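Local coordinates for acetyltransferase (Klebsiella pneumoniae, PDB 5XUN), which is the toxin of a type II toxin-antitoxin pair and probably transfers the acetyl group of acetyl-CoA to glycyl-tRNA, at residues R46-V51 with Y63-S68; G67-R72 with Y86-S91; R72-S77 with Q152-N157. The protein carries 1 engineered substitution. All blocks are in the same frame, centred on the assembly; numbering follows the deposited sequence.

Interactions 1 and 2 belong to the same beta sheet and share strand 59-71, which pairs with strand 46-51 along its first half and with strand 88-99 at its end. Interaction 1 is the buried one, with two tyrosine rings and a leucine near the centre of the chain. Interaction 2 is only partly buried; its paired serines and Phe70 give way to Glu71, Arg72 and Gln87 at the end of the ladder. Both reach the second subunit. Interaction 3 takes over at Arg72, where the strand has ended: two surface loops meet through one backbone hydrogen bond and a few apolar groups, and Leu75 there packs on Phe70 of interaction 2.

Interaction 1: residues R46-V51 with Y63-S68; sequences RGYALV and YTLSGS
Tyr48 and Tyr63 face each other as a hydrogen-bonded pair in an antiparallel beta hairpin, strands 46-51 and 59-71 of the GNAT sheet. Their rings are nearly parallel, with planes 15° apart, but slid so far that they barely overlap, the centroids being 4.8 Å apart. What lies over the Tyr63 face is instead CB of Tyr48, 3.8 Å from the ring centroid in a CH-pi contact, while Tyr63 OH stands above the rim of the Tyr48 ring. The closest approach of the two side chains is Tyr48 CD1 to Tyr63 CE1, 3.4 Å. With CG of Tyr63 set between its backbone N and carbonyl carbon (chi1 74°), the end of that side chain comes nearer to strand 46-51, against Tyr48. On the same sheet face, Leu65 brings CD1 to within 4.0 Å of Tyr48 CE1, the two side chains crossing at about a right angle.

The backbone fixes this register. Tyr48 N to Tyr63 O, 2.9 Å, is one of four hydrogen bonds; its return bond and the two between Arg46 and Leu65 complete the ladder. Gly47 and Thr64 form the non-hydrogen-bonded pair between them, and Gly47 CA makes a CA-H...O contact of 3.4 Å with Tyr63 O.

Further out, Val119 of helix 108-126 packs on Tyr48, Tyr63 and Leu65, an apolar cover that suits the rings and the leucine. The phenol ends need polar partners in this buried place: Tyr63 OH bonds to His115 ND1, and Tyr48 OH to Ala126 O of the second subunit. Arg46 also crosses the interface, its NE hydrogen-bonding to Lys125 O of that subunit.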
ATOM      1  N   ARG B  46      -3.975  -9.099  -2.933  1.00 14.69           N
ATOM      2  CA  ARG B  46      -5.228  -9.514  -2.328  1.00  9.57           C
ATOM      3  C   ARG B  46      -6.291  -9.545  -3.416  1.00 16.54           C
ATOM      4  O   ARG B  46      -6.341  -8.654  -4.277  1.00 11.82           O
ATOM      5  CB  ARG B  46      -5.648  -8.585  -1.179  1.00 14.90           C
ATOM      6  CG  ARG B  46      -4.640  -8.566  -0.032  1.00 20.90           C
ATOM      7  CD  ARG B  46      -4.404  -9.959   0.547  1.00  9.03           C
ATOM      8  NE  ARG B  46      -5.428 -10.326   1.519  1.00  6.39           N
ATOM      9  CZ  ARG B  46      -5.455 -11.487   2.173  1.00 20.03           C
ATOM     10  NH1 ARG B  46      -4.512 -12.391   1.958  1.00 24.17           N
ATOM     11  NH2 ARG B  46      -6.423 -11.752   3.037  1.00 13.92           N
ATOM     12  N   GLY B  47      -7.101 -10.598  -3.400  1.00 17.98           N
ATOM     13  CA  GLY B  47      -8.021 -10.900  -4.486  1.00 17.42           C
ATOM     14  C   GLY B  47      -9.469 -10.695  -4.079  1.00 14.30           C
ATOM     15  O   GLY B  47      -9.860 -11.019  -2.961  1.00 12.61           O
ATOM     16  N   TYR B  48     -10.265 -10.206  -5.019  1.00 17.80           N
ATOM     17  CA  TYR B  48     -11.687  -9.991  -4.812  1.00 14.20           C
ATOM     18  C   TYR B  48     -12.431 -10.656  -5.958  1.00 18.28           C
ATOM     19  O   TYR B  48     -11.934 -10.704  -7.085  1.00 18.90           O
ATOM     20  CB  TYR B  48     -12.031  -8.488  -4.750  1.00 13.02           C
ATOM     21  CG  TYR B  48     -11.374  -7.779  -3.590  1.00 16.61           C
ATOM     22  CD1 TYR B  48     -10.034  -7.402  -3.653  1.00 17.01           C
ATOM     23  CD2 TYR B  48     -12.080  -7.509  -2.420  1.00 20.57           C
ATOM     24  CE1 TYR B  48      -9.421  -6.765  -2.584  1.00 21.98           C
ATOM     25  CE2 TYR B  48     -11.470  -6.868  -1.340  1.00 14.82           C
ATOM     26  CZ  TYR B  48     -10.138  -6.500  -1.434  1.00 18.88           C
ATOM     27  OH  TYR B  48      -9.508  -5.866  -0.378  1.00 16.85           O
ATOM     28  N   ALA B  49     -13.612 -11.185  -5.668  1.00 23.10           N
ATOM     29  CA  ALA B  49     -14.362 -11.930  -6.668  1.00 23.57           C
ATOM     30  C   ALA B  49     -15.792 -11.419  -6.784  1.00 32.43           C
ATOM     31  O   ALA B  49     -16.431 -11.073  -5.782  1.00 26.62           O
ATOM     32  CB  ALA B  49     -14.377 -13.423  -6.331  1.00 18.66           C
ATOM     33  N   LEU B  50     -16.292 -11.415  -8.016  1.00 30.31           N
ATOM     34  CA  LEU B  50     -17.687 -11.137  -8.329  1.00 26.19           C
ATOM     35  C   LEU B  50     -18.386 -12.481  -8.500  1.00 23.44           C
ATOM     36  O   LEU B  50     -18.001 -13.269  -9.369  1.00 25.85           O
ATOM     37  CB  LEU B  50     -17.786 -10.298  -9.604  1.00 19.44           C
ATOM     38  CG  LEU B  50     -19.148 -10.028 -10.242  1.00 19.99           C
ATOM     39  CD1 LEU B  50     -19.956  -9.085  -9.382  1.00 30.10           C
ATOM     40  CD2 LEU B  50     -18.957  -9.472 -11.636  1.00 20.74           C
ATOM     41  N   VAL B  51     -19.384 -12.754  -7.655  1.00 18.39           N
ATOM     42  CA  VAL B  51     -19.885 -14.109  -7.470  1.00 28.16           C
ATOM     43  C   VAL B  51     -21.407 -14.116  -7.495  1.00 34.06           C
ATOM     44  O   VAL B  51     -22.064 -13.135  -7.131  1.00 33.28           O
ATOM     45  CB  VAL B  51     -19.364 -14.746  -6.154  1.00 22.13           C
ATOM     46  CG1 VAL B  51     -17.839 -14.767  -6.125  1.00 28.30           C
ATOM     47  CG2 VAL B  51     -19.916 -14.011  -4.944  1.00 34.14           C
ATOM     48  N   TYR B  63     -10.599  -9.327  -9.298  1.00 16.35           N
ATOM     49  CA  TYR B  63      -9.516  -8.355  -9.442  1.00 19.52           C
ATOM     50  C   TYR B  63      -8.518  -8.521  -8.299  1.00 12.35           C
ATOM     51  O   TYR B  63      -8.830  -9.122  -7.268  1.00 18.01           O
ATOM     52  CB  TYR B  63     -10.047  -6.910  -9.516  1.00 13.68           C
ATOM     53  CG  TYR B  63     -10.552  -6.275  -8.230  1.00 17.33           C
ATOM     54  CD1 TYR B  63      -9.665  -5.738  -7.296  1.00 13.38           C
ATOM     55  CD2 TYR B  63     -11.912  -6.169  -7.973  1.00 13.36           C
ATOM     56  CE1 TYR B  63     -10.126  -5.130  -6.136  1.00 12.66           C
ATOM     57  CE2 TYR B  63     -12.384  -5.569  -6.817  1.00 19.00           C
ATOM     58  CZ  TYR B  63     -11.485  -5.047  -5.901  1.00 21.38           C
ATOM     59  OH  TYR B  63     -11.946  -4.444  -4.754  1.00 20.00           O
ATOM     60  N   THR B  64      -7.308  -7.974  -8.489  1.00 15.65           N
ATOM     61  CA  THR B  64      -6.247  -8.057  -7.488  1.00 16.57           C
ATOM     62  C   THR B  64      -5.628  -6.684  -7.225  1.00 12.37           C
ATOM     63  O   THR B  64      -5.505  -5.857  -8.132  1.00 11.79           O
ATOM     64  CB  THR B  64      -5.118  -9.025  -7.921  1.00 11.57           C
ATOM     65  OG1 THR B  64      -4.373  -8.444  -8.991  1.00 15.09           O
ATOM     66  CG2 THR B  64      -5.688 -10.339  -8.396  1.00 12.38           C
ATOM     67  N   LEU B  65      -5.192  -6.468  -5.975  1.00 23.09           N
ATOM     68  CA  LEU B  65      -4.558  -5.220  -5.548  1.00 16.25           C
ATOM     69  C   LEU B  65      -3.226  -5.507  -4.871  1.00 11.05           C
ATOM     70  O   LEU B  65      -3.125  -6.415  -4.043  1.00 18.33           O
ATOM     71  CB  LEU B  65      -5.462  -4.442  -4.578  1.00 13.38           C
ATOM     72  CG  LEU B  65      -6.825  -4.056  -5.153  1.00 16.43           C
ATOM     73  CD1 LEU B  65      -7.737  -3.423  -4.104  1.00 14.00           C
ATOM     74  CD2 LEU B  65      -6.625  -3.118  -6.320  1.00 10.20           C
ATOM     75  N   SER B  66      -2.208  -4.720  -5.213  1.00 10.37           N
ATOM     76  CA  SER B  66      -0.898  -4.835  -4.588  1.00 14.02           C
ATOM     77  C   SER B  66      -0.359  -3.446  -4.301  1.00 13.67           C
ATOM     78  O   SER B  66      -0.568  -2.523  -5.091  1.00 12.83           O
ATOM     79  CB  SER B  66       0.090  -5.588  -5.497  1.00 14.73           C
ATOM     80  OG  SER B  66      -0.472  -6.822  -5.919  1.00 20.33           O
ATOM     81  N   GLY B  67       0.318  -3.293  -3.167  1.00 18.01           N
ATOM     82  CA  GLY B  67       1.019  -2.052  -2.900  1.00 14.04           C
ATOM     83  C   GLY B  67       2.162  -1.845  -3.874  1.00 19.97           C
ATOM     84  O   GLY B  67       2.863  -2.780  -4.256  1.00 18.82           O
ATOM     85  N   SER B  68       2.392  -0.593  -4.243  1.00 14.40           N
ATOM     86  CA  SER B  68       3.386  -0.308  -5.264  1.00 12.85           C
ATOM     87  C   SER B  68       3.824   1.139  -5.125  1.00 16.87           C
ATOM     88  O   SER B  68       3.376   1.865  -4.234  1.00 20.34           O
ATOM     89  CB  SER B  68       2.833  -0.568  -6.665  1.00 17.59           C
ATOM     90  OG  SER B  68       1.734   0.281  -6.932  1.00 18.55           O
TER

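Interaction 2: residues G67-R72 with Y86-S91; sequences GSCFER and YQNAPS
Ser68 and Ser91 meet hydroxyl to hydroxyl where strands 59-71 and 88-99 run antiparallel as neighbours in the GNAT sheet. Their OG atoms are 2.7 Å apart in a hydrogen bond whose donor could be either, and Ser68 OG also bonds to Thr93 OG1. The two serines share a sheet face and a first torsion, OG between backbone N and carbonyl carbon (chi1 62° and 56°), which turns the hydroxyls to each other. Small hydroxyl side chains suit this buried pair, since each can give and accept. The backbones are close too: Ser68 O and Ser91 O, both acceptors, come within 2.8 Å, and the two amide donors approach well above the planes of the carbonyls they bond to.

Phe70 continues the tight part on the same sheet face. The methyl of Ala89 sits over one face of its ring, toward the rim, with CB 4.0 Å from Phe70 CE1; Ser91 CB lies at the ring edge. So small a residue as Ala89 lets the flat ring lie against it, and Phe133 and Phe162 meet the ring from elsewhere in the fold. On the other sheet face Cys69 CB is 3.2 Å from Ala89 O, and Cys69 also packs on Cys69 of the second subunit.

Toward the strand end the contact turns loose and polar. The polar ends of Glu71 and Gln87 suit this solvent side. The CB bonds of Glu71 and Asn88 diverge, yet their side chains cross obliquely in a loose contact, Glu71 CG to Asn88 OD1 3.8 Å. The backbone bond from Arg72 N to Gln87 O, 2.8 Å and nearly straight at 174°, closes the ladder. Beyond it, Arg72 NH1 hydrogen-bonds to Ile84 O, while Tyr86 O sits over the centre of the guanidinium, 3.1 Å from Arg72 CZ.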
ATOM      1  N   GLY B  67       0.318  -3.293  -3.167  1.00 18.01           N
ATOM      2  CA  GLY B  67       1.019  -2.052  -2.900  1.00 14.04           C
ATOM      3  C   GLY B  67       2.162  -1.845  -3.874  1.00 19.97           C
ATOM      4  O   GLY B  67       2.863  -2.780  -4.256  1.00 18.82           O
ATOM      5  N   SER B  68       2.392  -0.593  -4.243  1.00 14.40           N
ATOM      6  CA  SER B  68       3.386  -0.308  -5.264  1.00 12.85           C
ATOM      7  C   SER B  68       3.824   1.139  -5.125  1.00 16.87           C
ATOM      8  O   SER B  68       3.376   1.865  -4.234  1.00 20.34           O
ATOM      9  CB  SER B  68       2.833  -0.568  -6.665  1.00 17.59           C
ATOM     10  OG  SER B  68       1.734   0.281  -6.932  1.00 18.55           O
ATOM     11  N   CYS B  69       4.738   1.535  -6.001  1.00 17.63           N
ATOM     12  CA  CYS B  69       5.071   2.931  -6.227  1.00 18.66           C
ATOM     13  C   CYS B  69       5.523   3.048  -7.674  1.00 16.13           C
ATOM     14  O   CYS B  69       5.796   2.047  -8.340  1.00 24.09           O
ATOM     15  CB  CYS B  69       6.143   3.442  -5.249  1.00 18.43           C
ATOM     16  SG  CYS B  69       7.712   2.543  -5.254  1.00 27.04           S
ATOM     17  N   PHE B  70       5.575   4.280  -8.167  1.00 24.06           N
ATOM     18  CA  PHE B  70       5.925   4.517  -9.560  1.00 30.58           C
ATOM     19  C   PHE B  70       6.674   5.836  -9.665  1.00 37.46           C
ATOM     20  O   PHE B  70       6.529   6.720  -8.817  1.00 24.72           O
ATOM     21  CB  PHE B  70       4.684   4.516 -10.461  1.00 30.93           C
ATOM     22  CG  PHE B  70       3.750   5.676 -10.228  1.00 24.72           C
ATOM     23  CD1 PHE B  70       2.786   5.624  -9.237  1.00 22.29           C
ATOM     24  CD2 PHE B  70       3.814   6.801 -11.031  1.00 30.59           C
ATOM     25  CE1 PHE B  70       1.919   6.680  -9.035  1.00 33.61           C
ATOM     26  CE2 PHE B  70       2.951   7.864 -10.837  1.00 22.01           C
ATOM     27  CZ  PHE B  70       2.002   7.805  -9.839  1.00 21.69           C
ATOM     28  N   GLU B  71       7.488   5.943 -10.717  1.00 29.32           N
ATOM     29  CA  GLU B  71       8.366   7.094 -10.896  1.00 37.94           C
ATOM     30  C   GLU B  71       7.573   8.391 -10.971  1.00 28.21           C
ATOM     31  O   GLU B  71       6.607   8.501 -11.730  1.00 36.92           O
ATOM     32  CB  GLU B  71       9.218   6.927 -12.153  1.00 29.38           C
ATOM     33  CG  GLU B  71      10.354   5.929 -11.996  1.00 60.03           C
ATOM     34  CD  GLU B  71      11.400   6.058 -13.087  1.00 72.41           C
ATOM     35  OE1 GLU B  71      11.496   7.147 -13.696  1.00 66.99           O
ATOM     36  OE2 GLU B  71      12.126   5.071 -13.333  1.00 63.89           O
ATOM     37  N   ARG B  72       8.000   9.378 -10.185  1.00 31.68           N
ATOM     38  CA  ARG B  72       7.334  10.676 -10.167  1.00 32.06           C
ATOM     39  C   ARG B  72       7.255  11.302 -11.556  1.00 41.39           C
ATOM     40  O   ARG B  72       6.277  11.994 -11.868  1.00 31.52           O
ATOM     41  CB  ARG B  72       8.065  11.597  -9.186  1.00 31.08           C
ATOM     42  CG  ARG B  72       7.997  13.079  -9.506  1.00 31.38           C
ATOM     43  CD  ARG B  72       8.905  13.871  -8.589  1.00 25.83           C
ATOM     44  NE  ARG B  72      10.307  13.481  -8.695  1.00 36.92           N
ATOM     45  CZ  ARG B  72      11.266  13.934  -7.893  1.00 39.00           C
ATOM     46  NH1 ARG B  72      10.975  14.788  -6.923  1.00 44.81           N
ATOM     47  NH2 ARG B  72      12.519  13.525  -8.052  1.00 57.67           N
ATOM     48  N   TYR B  86      10.173  13.017  -3.772  1.00 38.78           N
ATOM     49  CA  TYR B  86      10.982  11.813  -3.842  1.00 33.73           C
ATOM     50  C   TYR B  86      10.904  11.253  -5.252  1.00 34.16           C
ATOM     51  O   TYR B  86      10.102  11.698  -6.077  1.00 34.79           O
ATOM     52  CB  TYR B  86      10.510  10.748  -2.842  1.00 48.31           C
ATOM     53  CG  TYR B  86      10.120  11.270  -1.478  1.00 45.66           C
ATOM     54  CD1 TYR B  86      11.078  11.505  -0.500  1.00 41.00           C
ATOM     55  CD2 TYR B  86       8.793  11.506  -1.162  1.00 45.82           C
ATOM     56  CE1 TYR B  86      10.722  11.971   0.752  1.00 39.61           C
ATOM     57  CE2 TYR B  86       8.425  11.975   0.085  1.00 44.77           C
ATOM     58  CZ  TYR B  86       9.393  12.206   1.039  1.00 40.52           C
ATOM     59  OH  TYR B  86       9.026  12.669   2.283  1.00 31.14           O
ATOM     60  N   GLN B  87      11.730  10.237  -5.511  1.00 40.15           N
ATOM     61  CA  GLN B  87      11.798   9.668  -6.853  1.00 32.83           C
ATOM     62  C   GLN B  87      10.498   8.986  -7.250  1.00 38.50           C
ATOM     63  O   GLN B  87      10.096   9.038  -8.419  1.00 33.60           O
ATOM     64  CB  GLN B  87      12.940   8.657  -6.931  1.00 45.25           C
ATOM     65  CG  GLN B  87      13.248   8.193  -8.345  1.00 51.95           C
ATOM     66  CD  GLN B  87      14.364   7.170  -8.388  1.00 61.33           C
ATOM     67  OE1 GLN B  87      15.542   7.517  -8.383  1.00 67.74           O
ATOM     68  NE2 GLN B  87      13.992   5.891  -8.409  1.00 62.35           N
ATOM     69  N   ASN B  88       9.822   8.356  -6.294  1.00 35.37           N
ATOM     70  CA  ASN B  88       8.617   7.590  -6.566  1.00 28.11           C
ATOM     71  C   ASN B  88       7.438   8.128  -5.772  1.00 28.47           C
ATOM     72  O   ASN B  88       7.585   8.582  -4.633  1.00 26.48           O
ATOM     73  CB  ASN B  88       8.821   6.108  -6.230  1.00 21.89           C
ATOM     74  CG  ASN B  88       9.918   5.477  -7.053  1.00 36.67           C
ATOM     75  OD1 ASN B  88       9.842   5.428  -8.280  1.00 37.78           O
ATOM     76  ND2 ASN B  88      10.963   5.016  -6.382  1.00 32.36           N
ATOM     77  N   ALA B  89       6.341   8.069  -6.350  1.00 21.30           N
ATOM     78  CA  ALA B  89       5.086   8.333  -5.668  1.00 20.90           C
ATOM     79  C   ALA B  89       4.476   7.018  -5.191  1.00 23.61           C
ATOM     80  O   ALA B  89       4.463   6.039  -5.938  1.00 22.87           O
ATOM     81  CB  ALA B  89       4.102   9.037  -6.597  1.00 17.01           C
ATOM     82  N   PRO B  90       3.951   6.972  -3.967  1.00 19.25           N
ATOM     83  CA  PRO B  90       3.360   5.728  -3.473  1.00 16.17           C
ATOM     84  C   PRO B  90       2.032   5.471  -4.160  1.00 19.90           C
ATOM     85  O   PRO B  90       1.331   6.402  -4.571  1.00 12.73           O
ATOM     86  CB  PRO B  90       3.169   5.993  -1.976  1.00 18.05           C
ATOM     87  CG  PRO B  90       2.947   7.497  -1.897  1.00 11.52           C
ATOM     88  CD  PRO B  90       3.770   8.094  -3.027  1.00 15.32           C
ATOM     89  N   SER B  91       1.701   4.189  -4.305  1.00 11.69           N
ATOM     90  CA  SER B  91       0.491   3.823  -5.025  1.00 13.26           C
ATOM     91  C   SER B  91       0.010   2.447  -4.588  1.00 14.97           C
ATOM     92  O   SER B  91       0.656   1.748  -3.800  1.00 15.66           O
ATOM     93  CB  SER B  91       0.731   3.841  -6.540  1.00 13.18           C
ATOM     94  OG  SER B  91       1.815   2.988  -6.879  1.00 20.99           O
TER

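Interaction 3: residues R72-S77 with Q152-N157; sequences RGMLPS and QLVDEN
Met74 and Val154 lie side by side and point the same way, with Met74 CG and Val154 CG2 4.1 Å apart. In the valine, CG1 is anti to the backbone N (chi1 -155°); CG2, anti to the carbonyl carbon, is the branch that touches Met74. The unbranched methionine suits this place: beyond CG its chain runs on extended, and its closest contacts are made by CB and CG, CB touching both this methyl and Leu153 CB.

Leu153 approaches differently, crossing Pro76 obliquely. Its CD2 methyl does most of the touching: it lies 3.3 Å from Met74 O, 4.2 Å from Leu75 CD1 and 4.2 Å from Pro76 CD. A branched leucine can thus reach three successive residues of the 72-77 loop with one methyl, and Leu160 and Phe162 of strand 160-164 pack on it as well. The rigid proline ring rests its CG on Gln152 O, 3.8 Å away, at the exposed side of the contact.

One hydrogen bond ties the two backbones: Val154 N to Met74 O, 3.2 Å, on a lone pair of the carbonyl and fairly straight at 164°. Val154 has a positive phi (59°), uncommon for a beta-branched residue, where the chain turns away from its strand. Nearby, Gln152 NE2 makes a bond to Leu153 O within the loop, so short that its detail is doubtful, and another to Ser158 O, while OE1 takes a bond from Lys142 NZ.

The first loop leads from strand 59-71 through a short 3-10 turn to Ser77, the N-cap of helix 78-83. The second connects strands 151-152 and 160-164, the C-terminal beta hairpin characteristic of the GNAT fold.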
ATOM      1  N   ARG B  72       8.000   9.378 -10.185  1.00 31.68           N
ATOM      2  CA  ARG B  72       7.334  10.676 -10.167  1.00 32.06           C
ATOM      3  C   ARG B  72       7.255  11.302 -11.556  1.00 41.39           C
ATOM      4  O   ARG B  72       6.277  11.994 -11.868  1.00 31.52           O
ATOM      5  CB  ARG B  72       8.065  11.597  -9.186  1.00 31.08           C
ATOM      6  CG  ARG B  72       7.997  13.079  -9.506  1.00 31.38           C
ATOM      7  CD  ARG B  72       8.905  13.871  -8.589  1.00 25.83           C
ATOM      8  NE  ARG B  72      10.307  13.481  -8.695  1.00 36.92           N
ATOM      9  CZ  ARG B  72      11.266  13.934  -7.893  1.00 39.00           C
ATOM     10  NH1 ARG B  72      10.975  14.788  -6.923  1.00 44.81           N
ATOM     11  NH2 ARG B  72      12.519  13.525  -8.052  1.00 57.67           N
ATOM     12  N   GLY B  73       8.240  11.035 -12.418  1.00 39.59           N
ATOM     13  CA  GLY B  73       8.274  11.653 -13.734  1.00 36.08           C
ATOM     14  C   GLY B  73       7.162  11.220 -14.667  1.00 38.45           C
ATOM     15  O   GLY B  73       6.881  11.924 -15.641  1.00 43.67           O
ATOM     16  N   MET B  74       6.501  10.100 -14.379  1.00 31.74           N
ATOM     17  CA  MET B  74       5.415   9.638 -15.237  1.00 36.74           C
ATOM     18  C   MET B  74       4.178  10.515 -15.126  1.00 40.39           C
ATOM     19  O   MET B  74       3.310  10.452 -16.002  1.00 49.36           O
ATOM     20  CB  MET B  74       5.045   8.198 -14.884  1.00 38.22           C
ATOM     21  CG  MET B  74       6.210   7.216 -14.865  1.00 24.70           C
ATOM     22  SD  MET B  74       5.605   5.531 -14.660  1.00 36.73           S
ATOM     23  CE  MET B  74       6.991   4.576 -15.264  1.00 35.75           C
ATOM     24  N   LEU B  75       4.077  11.316 -14.072  1.00 38.28           N
ATOM     25  CA  LEU B  75       2.928  12.191 -13.893  1.00 36.41           C
ATOM     26  C   LEU B  75       2.871  13.232 -15.009  1.00 52.62           C
ATOM     27  O   LEU B  75       3.901  13.835 -15.342  1.00 34.29           O
ATOM     28  CB  LEU B  75       3.010  12.886 -12.535  1.00 50.51           C
ATOM     29  CG  LEU B  75       2.057  12.494 -11.404  1.00 50.34           C
ATOM     30  CD1 LEU B  75       2.035  11.006 -11.170  1.00 44.13           C
ATOM     31  CD2 LEU B  75       2.419  13.232 -10.140  1.00 50.51           C
ATOM     32  N   PRO B  76       1.701  13.478 -15.604  1.00 40.48           N
ATOM     33  CA  PRO B  76       1.629  14.498 -16.658  1.00 44.87           C
ATOM     34  C   PRO B  76       1.771  15.908 -16.117  1.00 56.87           C
ATOM     35  O   PRO B  76       2.360  16.765 -16.789  1.00 51.91           O
ATOM     36  CB  PRO B  76       0.240  14.280 -17.275  1.00 36.21           C
ATOM     37  CG  PRO B  76      -0.535  13.538 -16.242  1.00 29.24           C
ATOM     38  CD  PRO B  76       0.445  12.727 -15.454  1.00 45.82           C
ATOM     39  N   SER B  77       1.257  16.172 -14.918  1.00 65.88           N
ATOM     40  CA  SER B  77       1.296  17.509 -14.334  1.00 44.09           C
ATOM     41  C   SER B  77       2.649  17.720 -13.664  1.00 56.15           C
ATOM     42  O   SER B  77       2.988  17.030 -12.696  1.00 55.35           O
ATOM     43  CB  SER B  77       0.152  17.679 -13.337  1.00 38.55           C
ATOM     44  OG  SER B  77       0.271  18.890 -12.610  1.00 49.97           O
ATOM     45  N   GLN B 152      -3.560   9.531 -18.292  1.00 30.00           N
ATOM     46  CA  GLN B 152      -2.497   8.905 -18.994  1.00 31.89           C
ATOM     47  C   GLN B 152      -1.137   9.302 -18.510  1.00 28.71           C
ATOM     48  O   GLN B 152      -0.833  10.410 -18.419  1.00 32.18           O
ATOM     49  CB  GLN B 152      -2.653   9.237 -20.474  1.00 42.43           C
ATOM     50  CG  GLN B 152      -1.445   8.958 -21.287  1.00 43.59           C
ATOM     51  CD  GLN B 152      -1.369   7.531 -21.667  1.00 47.57           C
ATOM     52  OE1 GLN B 152      -2.093   7.084 -22.511  1.00 53.37           O
ATOM     53  NE2 GLN B 152      -0.431   6.833 -21.099  1.00 49.15           N
ATOM     54  N   LEU B 153      -0.329   8.330 -18.218  1.00 36.68           N
ATOM     55  CA  LEU B 153       1.027   8.546 -17.778  1.00 44.77           C
ATOM     56  C   LEU B 153       2.011   8.425 -18.942  1.00 43.81           C
ATOM     57  O   LEU B 153       1.684   7.840 -19.926  1.00 45.79           O
ATOM     58  CB  LEU B 153       1.396   7.523 -16.715  1.00 33.80           C
ATOM     59  CG  LEU B 153       0.699   7.462 -15.368  1.00 37.27           C
ATOM     60  CD1 LEU B 153       1.067   6.241 -14.569  1.00 24.41           C
ATOM     61  CD2 LEU B 153       0.907   8.691 -14.540  1.00 31.40           C
ATOM     62  N   VAL B 154       3.218   8.965 -18.807  1.00 41.91           N
ATOM     63  CA  VAL B 154       4.259   8.887 -19.849  1.00 47.35           C
ATOM     64  C   VAL B 154       3.761   9.526 -21.146  1.00 63.13           C
ATOM     65  O   VAL B 154       3.364  10.645 -21.117  1.00 60.62           O
ATOM     66  CB  VAL B 154       4.860   7.472 -20.042  1.00 44.08           C
ATOM     67  CG1 VAL B 154       6.256   7.520 -20.631  1.00 42.48           C
ATOM     68  CG2 VAL B 154       4.960   6.756 -18.731  1.00 30.93           C
ATOM     69  N   ASP B 155       3.824   8.848 -22.284  1.00 70.33           N
ATOM     70  CA  ASP B 155       3.341   9.433 -23.528  1.00 62.91           C
ATOM     71  C   ASP B 155       1.933   8.997 -23.888  1.00 53.60           C
ATOM     72  O   ASP B 155       1.351   8.262 -23.173  1.00 56.14           O
ATOM     73  CB  ASP B 155       4.369   9.335 -24.668  1.00 66.09           C
ATOM     74  CG  ASP B 155       4.969   7.963 -24.823  1.00 71.35           C
ATOM     75  OD1 ASP B 155       6.197   7.855 -24.833  1.00 78.29           O
ATOM     76  OD2 ASP B 155       4.236   6.988 -24.971  1.00 75.47           O
ATOM     77  N   GLU B 156       1.378   9.492 -24.981  1.00 67.50           N
ATOM     78  CA  GLU B 156       0.014   9.150 -25.387  1.00 59.29           C
ATOM     79  C   GLU B 156      -0.239   7.724 -25.850  1.00 57.18           C
ATOM     80  O   GLU B 156      -1.373   7.343 -26.013  1.00 48.01           O
ATOM     81  CB  GLU B 156      -0.667  10.216 -26.287  1.00 61.73           C
ATOM     82  CG  GLU B 156      -0.023  10.512 -27.625  1.00 76.35           C
ATOM     83  CD  GLU B 156      -0.712  11.651 -28.381  1.00 87.29           C
ATOM     84  OE1 GLU B 156      -0.325  12.818 -28.195  1.00 89.31           O
ATOM     85  OE2 GLU B 156      -1.616  11.385 -29.196  1.00 83.18           O
ATOM     86  N   ASN B 157       0.814   6.972 -26.125  1.00 57.50           N
ATOM     87  CA  ASN B 157       0.690   5.558 -26.467  1.00 61.11           C
ATOM     88  C   ASN B 157       1.238   4.617 -25.392  1.00 60.01           C
ATOM     89  O   ASN B 157       1.445   3.427 -25.669  1.00 53.49           O
ATOM     90  CB  ASN B 157       1.363   5.243 -27.808  1.00 66.11           C
ATOM     91  CG  ASN B 157       0.498   4.362 -28.699  1.00 77.93           C
ATOM     92  OD1 ASN B 157      -0.554   3.878 -28.265  1.00 78.58           O
ATOM     93  ND2 ASN B 157       0.952   4.121 -29.919  1.00 80.90           N
TER